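Neurotrypsin (Mus musculus, PDB 6H8M) is a secreted, multidomain serine protease that plays a role in neuronal plasticity, here represented by its third scavenger receptor cysteine-rich domain. Local coordinates at residues A[4-9]-A[44-49]; A[54-59]-A[102-107]. All blocks are in the same frame, centred on the assembly; numbering follows the deposited sequence.

Both contacts lie within the third SRCR domain, and the Cys-44–Cys-105 disulfide ties one to the other. Contact 1 is a surface contact, in which side chains reach across from the end of helix 37-46 to edge strand 6-10 of the larger sheet and the Phe-4 carbonyl just before it; one amide hydrogen bond and a few aliphatic groups carry it. Contact 2 is partly buried and rests on main-chain pairing of strands 53-56 and 102-105, with arginine, isoleucine and tyrosine side chains layered over one face. Their centres are about 12 Å apart, and Leu-8 packs on Val-103 where they meet. Tyr-49, just beyond the helix, also touches both Cys-105 and Asp-106.

Contact 1 of 2, residues A[4-9]-A[44-49]; sequences FPIRLV and CRQLGY
The backbones of strand residue Ile-6 and of Leu-47, which follows Gln-46, stay 7.8 Å apart at their CA atoms, so side chains span the gap; after Leu-47 the chain turns away through Gly-48, whose positive phi completes a Schellman motif. Gln-46 reaches across with CG anti to its backbone N (chi1 -172°) and the chain extended beyond. Its NE2 donates to the carbonyl O of Phe-4 at 3.0 Å, nearly along the C=O axis, the acceptor lying in the plane of the Gln-46 amide. A water completes a second link, accepting from Phe-4 N and donating to Gln-46 OE1, which also receives Leu-82 N. Bonds at both ends thus fix the rotation of the amide. Next to the amide, Ile-6 CD1 rests against Gln-46 CD at 3.5 Å, while Ile-6 CG1 meets Leu-47 CD2 at 3.9 Å. Leu-47 forks between the two strand side chains, its other branch, CD1, lying 3.7 Å from Leu-8 CG. An alanine in place of Gln-46 would probably leave the Phe-4 carbonyl, Leu-82 N and the bridging water without this amide and open a gap beside Ile-6 CD1, where the pair would keep only the CB contact. Residues 5-9 hydrogen-bond to strand 18-23 through Pro-5, Arg-7 and Val-9, and Leu-8 also touches Val-103 of strand 102-105, so the helix end meets the edge of the larger sheet beside the smaller one.

Contact 2 of 2, residues A[54-59]-A[102-107]; sequences RARTMA and GVICDY
Arg-54 lies flat on the ring of Tyr-107, the guanidinium and ring planes only 15° apart and their centres 4.0 Å from each other. The arginine chain is extended from CG to NE and passes over the ring, so that Arg-54 CD sits above the ring centre, 3.7 Å from the centroid of Tyr-107 in a CH-pi contact, while the guanidinium carbon Arg-54 CZ comes 3.3 Å from Tyr-107 CE2. A cation held this way against an aromatic face is probably stabilised by the pi electrons. Ile-104 CG2 meets the Tyr-107 ring at its edge, in plane. Arg-56 is turned differently: its guanidinium stands at 68° to the tyrosine ring, with Arg-56 NH2 4.1 Å from Tyr-107 CE1. Its chain bends at chi2 (-73°), and Ile-104 CD1 approaches one face of the guanidinium, 3.5 Å from Arg-56 NE. Arg-56 NH1 donates back to the carbonyl O of Ala-55, which holds the group over the strand. Beneath these side chains the backbones pair: Arg-54 and Ile-104 exchange two hydrogen bonds, Arg-56 N donates to Gly-102 O at 2.9 Å, and the return bond from Gly-102 N is weak. On the other face, Ala-55 and Val-103 form the non-hydrogen-bonded pair, with Val-103 turned to Ala-40 and Cys-44 of helix 37-46. This is a two-stranded antiparallel ribbon packed on a helix, the smaller sheet of the SRCR fold, pinned to that helix by the Cys-44–Cys-105 disulfide.

Contact 1 of 2, residues A[4-9]-A[44-49]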
ATOM      1  N   PHE A   4      -5.192  10.984   1.164  1.00 54.85           N
ATOM      2  CA  PHE A   4      -3.941  10.916   0.470  1.00 57.80           C
ATOM      3  C   PHE A   4      -4.202  10.596  -0.982  1.00 46.84           C
ATOM      4  O   PHE A   4      -4.957   9.646  -1.239  1.00 45.93           O
ATOM      5  CB  PHE A   4      -3.145   9.714   0.993  1.00 58.08           C
ATOM      6  CG  PHE A   4      -2.662   9.904   2.400  1.00 64.46           C
ATOM      7  CD1 PHE A   4      -1.743  10.883   2.688  1.00 71.02           C
ATOM      8  CD2 PHE A   4      -3.089   9.065   3.411  1.00 71.44           C
ATOM      9  CE1 PHE A   4      -1.273  11.059   3.985  1.00 78.40           C
ATOM     10  CE2 PHE A   4      -2.620   9.233   4.705  1.00 76.62           C
ATOM     11  CZ  PHE A   4      -1.709  10.229   4.989  1.00 78.29           C
ATOM     12  N   PRO A   5      -3.555  11.255  -1.950  1.00 43.05           N
ATOM     13  CA  PRO A   5      -3.520  10.663  -3.295  1.00 41.33           C
ATOM     14  C   PRO A   5      -2.761   9.323  -3.253  1.00 36.21           C
ATOM     15  O   PRO A   5      -1.656   9.235  -2.639  1.00 39.52           O
ATOM     16  CB  PRO A   5      -2.804  11.748  -4.140  1.00 43.97           C
ATOM     17  CG  PRO A   5      -2.886  13.026  -3.276  1.00 45.35           C
ATOM     18  CD  PRO A   5      -2.795  12.508  -1.853  1.00 43.15           C
ATOM     19  N   ILE A   6      -3.246   8.341  -4.044  1.00 38.52           N
ATOM     20  CA  ILE A   6      -2.674   7.021  -4.156  1.00 38.08           C
ATOM     21  C   ILE A   6      -2.712   6.558  -5.604  1.00 35.17           C
ATOM     22  O   ILE A   6      -3.633   6.973  -6.428  1.00 39.72           O
ATOM     23  CB  ILE A   6      -3.394   6.028  -3.214  1.00 39.33           C
ATOM     24  CG1 ILE A   6      -4.844   5.831  -3.538  1.00 45.15           C
ATOM     25  CG2 ILE A   6      -3.255   6.452  -1.778  1.00 45.82           C
ATOM     26  CD1 ILE A   6      -5.439   4.696  -2.730  1.00 48.14           C
ATOM     27  N   ARG A   7      -1.701   5.775  -5.968  1.00 35.72           N
ATOM     28  CA  ARG A   7      -1.649   5.152  -7.294  1.00 38.43           C
ATOM     29  C   ARG A   7      -0.981   3.806  -7.175  1.00 40.34           C
ATOM     30  O   ARG A   7      -0.229   3.568  -6.282  1.00 37.42           O
ATOM     31  CB  ARG A   7      -0.908   6.062  -8.288  1.00 39.26           C
ATOM     32  CG  ARG A   7       0.574   6.277  -8.025  1.00 40.85           C
ATOM     33  CD  ARG A   7       1.216   7.270  -8.980  1.00 46.01           C
ATOM     34  NE  ARG A   7       2.651   7.290  -8.696  1.00 48.26           N
ATOM     35  CZ  ARG A   7       3.482   8.189  -9.135  1.00 53.22           C
ATOM     36  NH1 ARG A   7       3.011   9.175  -9.881  1.00 52.83           N
ATOM     37  NH2 ARG A   7       4.764   8.086  -8.843  1.00 48.16           N
ATOM     38  N   LEU A   8      -1.254   2.924  -8.138  1.00 34.36           N
ATOM     39  CA  LEU A   8      -0.577   1.657  -8.284  1.00 37.19           C
ATOM     40  C   LEU A   8       0.372   1.695  -9.508  1.00 41.22           C
ATOM     41  O   LEU A   8      -0.008   2.300 -10.546  1.00 41.53           O
ATOM     42  CB  LEU A   8      -1.579   0.514  -8.514  1.00 37.58           C
ATOM     43  CG  LEU A   8      -2.616   0.385  -7.398  1.00 39.67           C
ATOM     44  CD1 LEU A   8      -3.481  -0.834  -7.691  1.00 39.76           C
ATOM     45  CD2 LEU A   8      -1.983   0.334  -5.993  1.00 40.60           C
ATOM     46  N   VAL A   9       1.607   1.231  -9.318  1.00 38.53           N
ATOM     47  CA  VAL A   9       2.642   1.326 -10.348  1.00 38.40           C
ATOM     48  C   VAL A   9       3.253  -0.050 -10.610  1.00 38.93           C
ATOM     49  O   VAL A   9       3.385  -0.884  -9.726  1.00 40.05           O
ATOM     50  CB  VAL A   9       3.742   2.302  -9.849  1.00 44.68           C
ATOM     51  CG1 VAL A   9       4.798   2.572 -10.943  1.00 53.65           C
ATOM     52  CG2 VAL A   9       3.117   3.625  -9.411  1.00 49.23           C
ATOM     53  N   CYS A  44      -7.590  -0.792  -2.223  1.00 41.08           N
ATOM     54  CA  CYS A  44      -8.439  -1.111  -3.327  1.00 45.45           C
ATOM     55  C   CYS A  44      -9.815  -0.415  -3.227  1.00 43.06           C
ATOM     56  O   CYS A  44     -10.334   0.128  -4.241  1.00 43.87           O
ATOM     57  CB  CYS A  44      -8.572  -2.622  -3.453  1.00 46.41           C
ATOM     58  SG  CYS A  44      -6.977  -3.381  -3.941  1.00 45.78           S
ATOM     59  N   ARG A  45     -10.352  -0.323  -2.005  1.00 45.93           N
ATOM     60  CA  ARG A  45     -11.609   0.398  -1.727  1.00 50.20           C
ATOM     61  C   ARG A  45     -11.459   1.879  -2.089  1.00 47.44           C
ATOM     62  O   ARG A  45     -12.284   2.425  -2.764  1.00 45.18           O
ATOM     63  CB  ARG A  45     -12.067   0.157  -0.275  1.00 54.88           C
ATOM     64  CG  ARG A  45     -13.430   0.763   0.072  1.00 61.93           C
ATOM     65  CD  ARG A  45     -13.928   0.346   1.461  1.00 59.05           C
ATOM     66  NE  ARG A  45     -14.037  -1.086   1.673  1.00 60.48           N
ATOM     67  CZ  ARG A  45     -13.239  -1.818   2.448  1.00 62.31           C
ATOM     68  NH1 ARG A  45     -12.299  -1.266   3.211  1.00 58.13           N
ATOM     69  NH2 ARG A  45     -13.388  -3.132   2.441  1.00 63.04           N
ATOM     70  N   GLN A  46     -10.381   2.526  -1.664  1.00 47.76           N
ATOM     71  CA  GLN A  46     -10.166   3.904  -1.946  1.00 46.48           C
ATOM     72  C   GLN A  46     -10.073   4.135  -3.470  1.00 45.06           C
ATOM     73  O   GLN A  46     -10.545   5.188  -3.941  1.00 44.57           O
ATOM     74  CB  GLN A  46      -8.960   4.464  -1.211  1.00 45.65           C
ATOM     75  CG  GLN A  46      -8.856   5.980  -1.365  1.00 46.11           C
ATOM     76  CD  GLN A  46      -7.601   6.626  -0.850  1.00 45.35           C
ATOM     77  OE1 GLN A  46      -7.039   6.244   0.157  1.00 48.06           O
ATOM     78  NE2 GLN A  46      -7.246   7.731  -1.454  1.00 42.96           N
ATOM     79  N   LEU A  47      -9.466   3.196  -4.195  1.00 42.84           N
ATOM     80  CA  LEU A  47      -9.333   3.288  -5.636  1.00 41.75           C
ATOM     81  C   LEU A  47     -10.639   2.988  -6.385  1.00 47.29           C
ATOM     82  O   LEU A  47     -10.684   3.161  -7.597  1.00 42.26           O
ATOM     83  CB  LEU A  47      -8.245   2.297  -6.055  1.00 41.64           C
ATOM     84  CG  LEU A  47      -6.807   2.693  -5.738  1.00 42.86           C
ATOM     85  CD1 LEU A  47      -5.866   1.527  -6.047  1.00 44.24           C
ATOM     86  CD2 LEU A  47      -6.403   3.927  -6.511  1.00 45.06           C
ATOM     87  N   GLY A  48     -11.662   2.556  -5.670  1.00 50.54           N
ATOM     88  CA  GLY A  48     -12.982   2.373  -6.258  1.00 52.06           C
ATOM     89  C   GLY A  48     -13.284   0.955  -6.658  1.00 56.68           C
ATOM     90  O   GLY A  48     -14.331   0.738  -7.232  1.00 56.20           O
ATOM     91  N   TYR A  49     -12.468  -0.032  -6.239  1.00 48.14           N
ATOM     92  CA  TYR A  49     -12.710  -1.423  -6.498  1.00 56.11           C
ATOM     93  C   TYR A  49     -13.502  -2.000  -5.307  1.00 62.14           C
ATOM     94  O   TYR A  49     -13.363  -1.554  -4.190  1.00 71.28           O
ATOM     95  CB  TYR A  49     -11.412  -2.184  -6.751  1.00 53.60           C
ATOM     96  CG  TYR A  49     -10.654  -1.631  -7.919  1.00 52.30           C
ATOM     97  CD1 TYR A  49     -11.237  -1.648  -9.173  1.00 62.09           C
ATOM     98  CD2 TYR A  49      -9.495  -0.907  -7.753  1.00 48.43           C
ATOM     99  CE1 TYR A  49     -10.630  -1.034 -10.256  1.00 63.35           C
ATOM    100  CE2 TYR A  49      -8.844  -0.335  -8.832  1.00 51.26           C
ATOM    101  CZ  TYR A  49      -9.430  -0.369 -10.075  1.00 58.80           C
ATOM    102  OH  TYR A  49      -8.785   0.176 -11.138  1.00 65.79           O
TER
HETATM  103  O   HOH W   1      -6.494   8.266   1.874  1.00 54.62           O

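Contact 2 of 2, residues A[54-59]-A[102-107]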
ATOM      1  N   ARG A  54      -5.839  -8.620  -2.481  1.00 38.51           N
ATOM      2  CA  ARG A  54      -4.755  -9.419  -1.860  1.00 39.80           C
ATOM      3  C   ARG A  54      -3.480  -8.576  -1.760  1.00 40.36           C
ATOM      4  O   ARG A  54      -3.156  -7.878  -2.733  1.00 39.11           O
ATOM      5  CB  ARG A  54      -4.506 -10.697  -2.664  1.00 42.13           C
ATOM      6  CG  ARG A  54      -5.528 -11.791  -2.401  1.00 50.85           C
ATOM      7  CD  ARG A  54      -4.997 -13.155  -2.786  1.00 59.60           C
ATOM      8  NE  ARG A  54      -5.981 -14.204  -2.575  1.00 62.17           N
ATOM      9  CZ  ARG A  54      -5.790 -15.479  -2.887  1.00 68.03           C
ATOM     10  NH1 ARG A  54      -4.625 -15.871  -3.371  1.00 62.22           N
ATOM     11  NH2 ARG A  54      -6.764 -16.354  -2.715  1.00 62.98           N
ATOM     12  N   ALA A  55      -2.800  -8.638  -0.616  1.00 36.83           N
ATOM     13  CA  ALA A  55      -1.504  -7.958  -0.481  1.00 38.45           C
ATOM     14  C   ALA A  55      -0.424  -8.641  -1.345  1.00 38.83           C
ATOM     15  O   ALA A  55      -0.384  -9.900  -1.472  1.00 38.94           O
ATOM     16  CB  ALA A  55      -1.069  -7.986   0.958  1.00 38.85           C
ATOM     17  N   ARG A  56       0.557  -7.834  -1.826  1.00 35.92           N
ATOM     18  CA  ARG A  56       1.785  -8.404  -2.327  1.00 37.78           C
ATOM     19  C   ARG A  56       2.938  -7.657  -1.683  1.00 37.98           C
ATOM     20  O   ARG A  56       2.882  -6.436  -1.606  1.00 44.68           O
ATOM     21  CB  ARG A  56       1.827  -8.176  -3.829  1.00 34.32           C
ATOM     22  CG  ARG A  56       0.877  -9.041  -4.668  1.00 39.86           C
ATOM     23  CD  ARG A  56       1.379 -10.478  -4.727  1.00 40.05           C
ATOM     24  NE  ARG A  56       0.486 -11.436  -5.394  1.00 40.30           N
ATOM     25  CZ  ARG A  56      -0.354 -12.266  -4.787  1.00 40.91           C
ATOM     26  NH1 ARG A  56      -0.618 -12.155  -3.493  1.00 38.84           N
ATOM     27  NH2 ARG A  56      -0.961 -13.189  -5.506  1.00 41.46           N
ATOM     28  N   THR A  57       3.910  -8.392  -1.135  1.00 37.21           N
ATOM     29  CA  THR A  57       4.932  -7.786  -0.225  1.00 36.28           C
ATOM     30  C   THR A  57       6.288  -7.887  -0.911  1.00 40.42           C
ATOM     31  O   THR A  57       6.459  -8.524  -1.959  1.00 38.22           O
ATOM     32  CB  THR A  57       4.845  -8.444   1.151  1.00 40.92           C
ATOM     33  OG1 THR A  57       4.929  -9.846   0.920  1.00 39.57           O
ATOM     34  CG2 THR A  57       3.573  -8.049   1.856  1.00 38.21           C
ATOM     35  N   MET A  58       7.303  -7.369  -0.237  1.00 38.95           N
ATOM     36  CA  MET A  58       8.694  -7.496  -0.616  1.00 38.86           C
ATOM     37  C   MET A  58       8.907  -7.079  -2.085  1.00 38.65           C
ATOM     38  O   MET A  58       9.624  -7.773  -2.832  1.00 40.62           O
ATOM     39  CB  MET A  58       9.196  -8.925  -0.400  1.00 42.04           C
ATOM     40  CG  MET A  58       9.249  -9.317   1.019  1.00 45.72           C
ATOM     41  SD  MET A  58      10.456  -8.194   1.981  1.00 51.62           S
ATOM     42  CE  MET A  58      12.037  -8.924   1.597  1.00 56.52           C
ATOM     43  N   ALA A  59       8.435  -5.860  -2.433  1.00 36.90           N
ATOM     44  CA  ALA A  59       8.676  -5.257  -3.732  1.00 36.26           C
ATOM     45  C   ALA A  59       8.358  -6.252  -4.850  1.00 41.19           C
ATOM     46  O   ALA A  59       9.098  -6.420  -5.859  1.00 36.96           O
ATOM     47  CB  ALA A  59      10.120  -4.783  -3.860  1.00 39.62           C
ATOM     48  N   GLY A 102       2.517  -3.699  -1.983  1.00 34.87           N
ATOM     49  CA  GLY A 102       1.720  -3.733  -3.185  1.00 36.11           C
ATOM     50  C   GLY A 102       0.388  -4.375  -2.951  1.00 35.02           C
ATOM     51  O   GLY A 102       0.179  -4.951  -1.877  1.00 38.22           O
ATOM     52  N   VAL A 103      -0.478  -4.417  -3.986  1.00 35.01           N
ATOM     53  CA  VAL A 103      -1.786  -4.971  -3.918  1.00 35.38           C
ATOM     54  C   VAL A 103      -2.174  -5.590  -5.274  1.00 40.20           C
ATOM     55  O   VAL A 103      -1.640  -5.140  -6.289  1.00 38.06           O
ATOM     56  CB  VAL A 103      -2.850  -3.930  -3.540  1.00 36.81           C
ATOM     57  CG1 VAL A 103      -2.497  -3.250  -2.214  1.00 36.76           C
ATOM     58  CG2 VAL A 103      -3.045  -2.889  -4.611  1.00 39.73           C
ATOM     59  N   ILE A 104      -3.169  -6.487  -5.226  1.00 39.31           N
ATOM     60  CA  ILE A 104      -4.016  -6.846  -6.315  1.00 41.58           C
ATOM     61  C   ILE A 104      -5.458  -6.596  -5.938  1.00 40.35           C
ATOM     62  O   ILE A 104      -5.945  -7.223  -5.027  1.00 44.38           O
ATOM     63  CB  ILE A 104      -3.820  -8.304  -6.715  1.00 42.29           C
ATOM     64  CG1 ILE A 104      -2.379  -8.570  -7.093  1.00 45.27           C
ATOM     65  CG2 ILE A 104      -4.777  -8.656  -7.874  1.00 46.39           C
ATOM     66  CD1 ILE A 104      -2.107 -10.008  -7.243  1.00 49.19           C
ATOM     67  N   CYS A 105      -6.142  -5.702  -6.663  1.00 42.37           N
ATOM     68  CA  CYS A 105      -7.545  -5.433  -6.451  1.00 43.39           C
ATOM     69  C   CYS A 105      -8.418  -6.289  -7.382  1.00 47.96           C
ATOM     70  O   CYS A 105      -7.999  -6.659  -8.449  1.00 47.45           O
ATOM     71  CB  CYS A 105      -7.862  -3.972  -6.713  1.00 44.57           C
ATOM     72  SG  CYS A 105      -6.789  -2.771  -5.874  1.00 44.06           S
ATOM     73  N   ASP A 106      -9.625  -6.634  -6.891  1.00 49.95           N
ATOM     74  CA  ASP A 106     -10.569  -7.453  -7.634  1.00 52.99           C
ATOM     75  C   ASP A 106      -9.882  -8.766  -8.035  1.00 54.22           C
ATOM     76  O   ASP A 106      -9.927  -9.214  -9.190  1.00 56.37           O
ATOM     77  CB  ASP A 106     -11.169  -6.699  -8.818  1.00 56.41           C
ATOM     78  CG  ASP A 106     -12.211  -5.656  -8.420  1.00 58.46           C
ATOM     79  OD1 ASP A 106     -12.395  -5.409  -7.174  1.00 59.36           O
ATOM     80  OD2 ASP A 106     -12.748  -5.050  -9.340  1.00 62.09           O
ATOM     81  N   TYR A 107      -9.228  -9.393  -7.048  1.00 54.97           N
ATOM     82  CA  TYR A 107      -8.438 -10.583  -7.268  1.00 54.17           C
ATOM     83  C   TYR A 107      -9.377 -11.712  -7.701  1.00 62.56           C
ATOM     84  O   TYR A 107     -10.426 -11.864  -7.100  1.00 60.80           O
ATOM     85  CB  TYR A 107      -7.681 -10.931  -5.988  1.00 55.79           C
ATOM     86  CG  TYR A 107      -6.910 -12.219  -6.102  1.00 56.76           C
ATOM     87  CD1 TYR A 107      -5.600 -12.234  -6.571  1.00 55.62           C
ATOM     88  CD2 TYR A 107      -7.506 -13.425  -5.769  1.00 64.16           C
ATOM     89  CE1 TYR A 107      -4.901 -13.427  -6.703  1.00 58.33           C
ATOM     90  CE2 TYR A 107      -6.841 -14.629  -5.930  1.00 67.18           C
ATOM     91  CZ  TYR A 107      -5.522 -14.616  -6.354  1.00 64.86           C
ATOM     92  OH  TYR A 107      -4.869 -15.788  -6.474  1.00 71.09           O
TER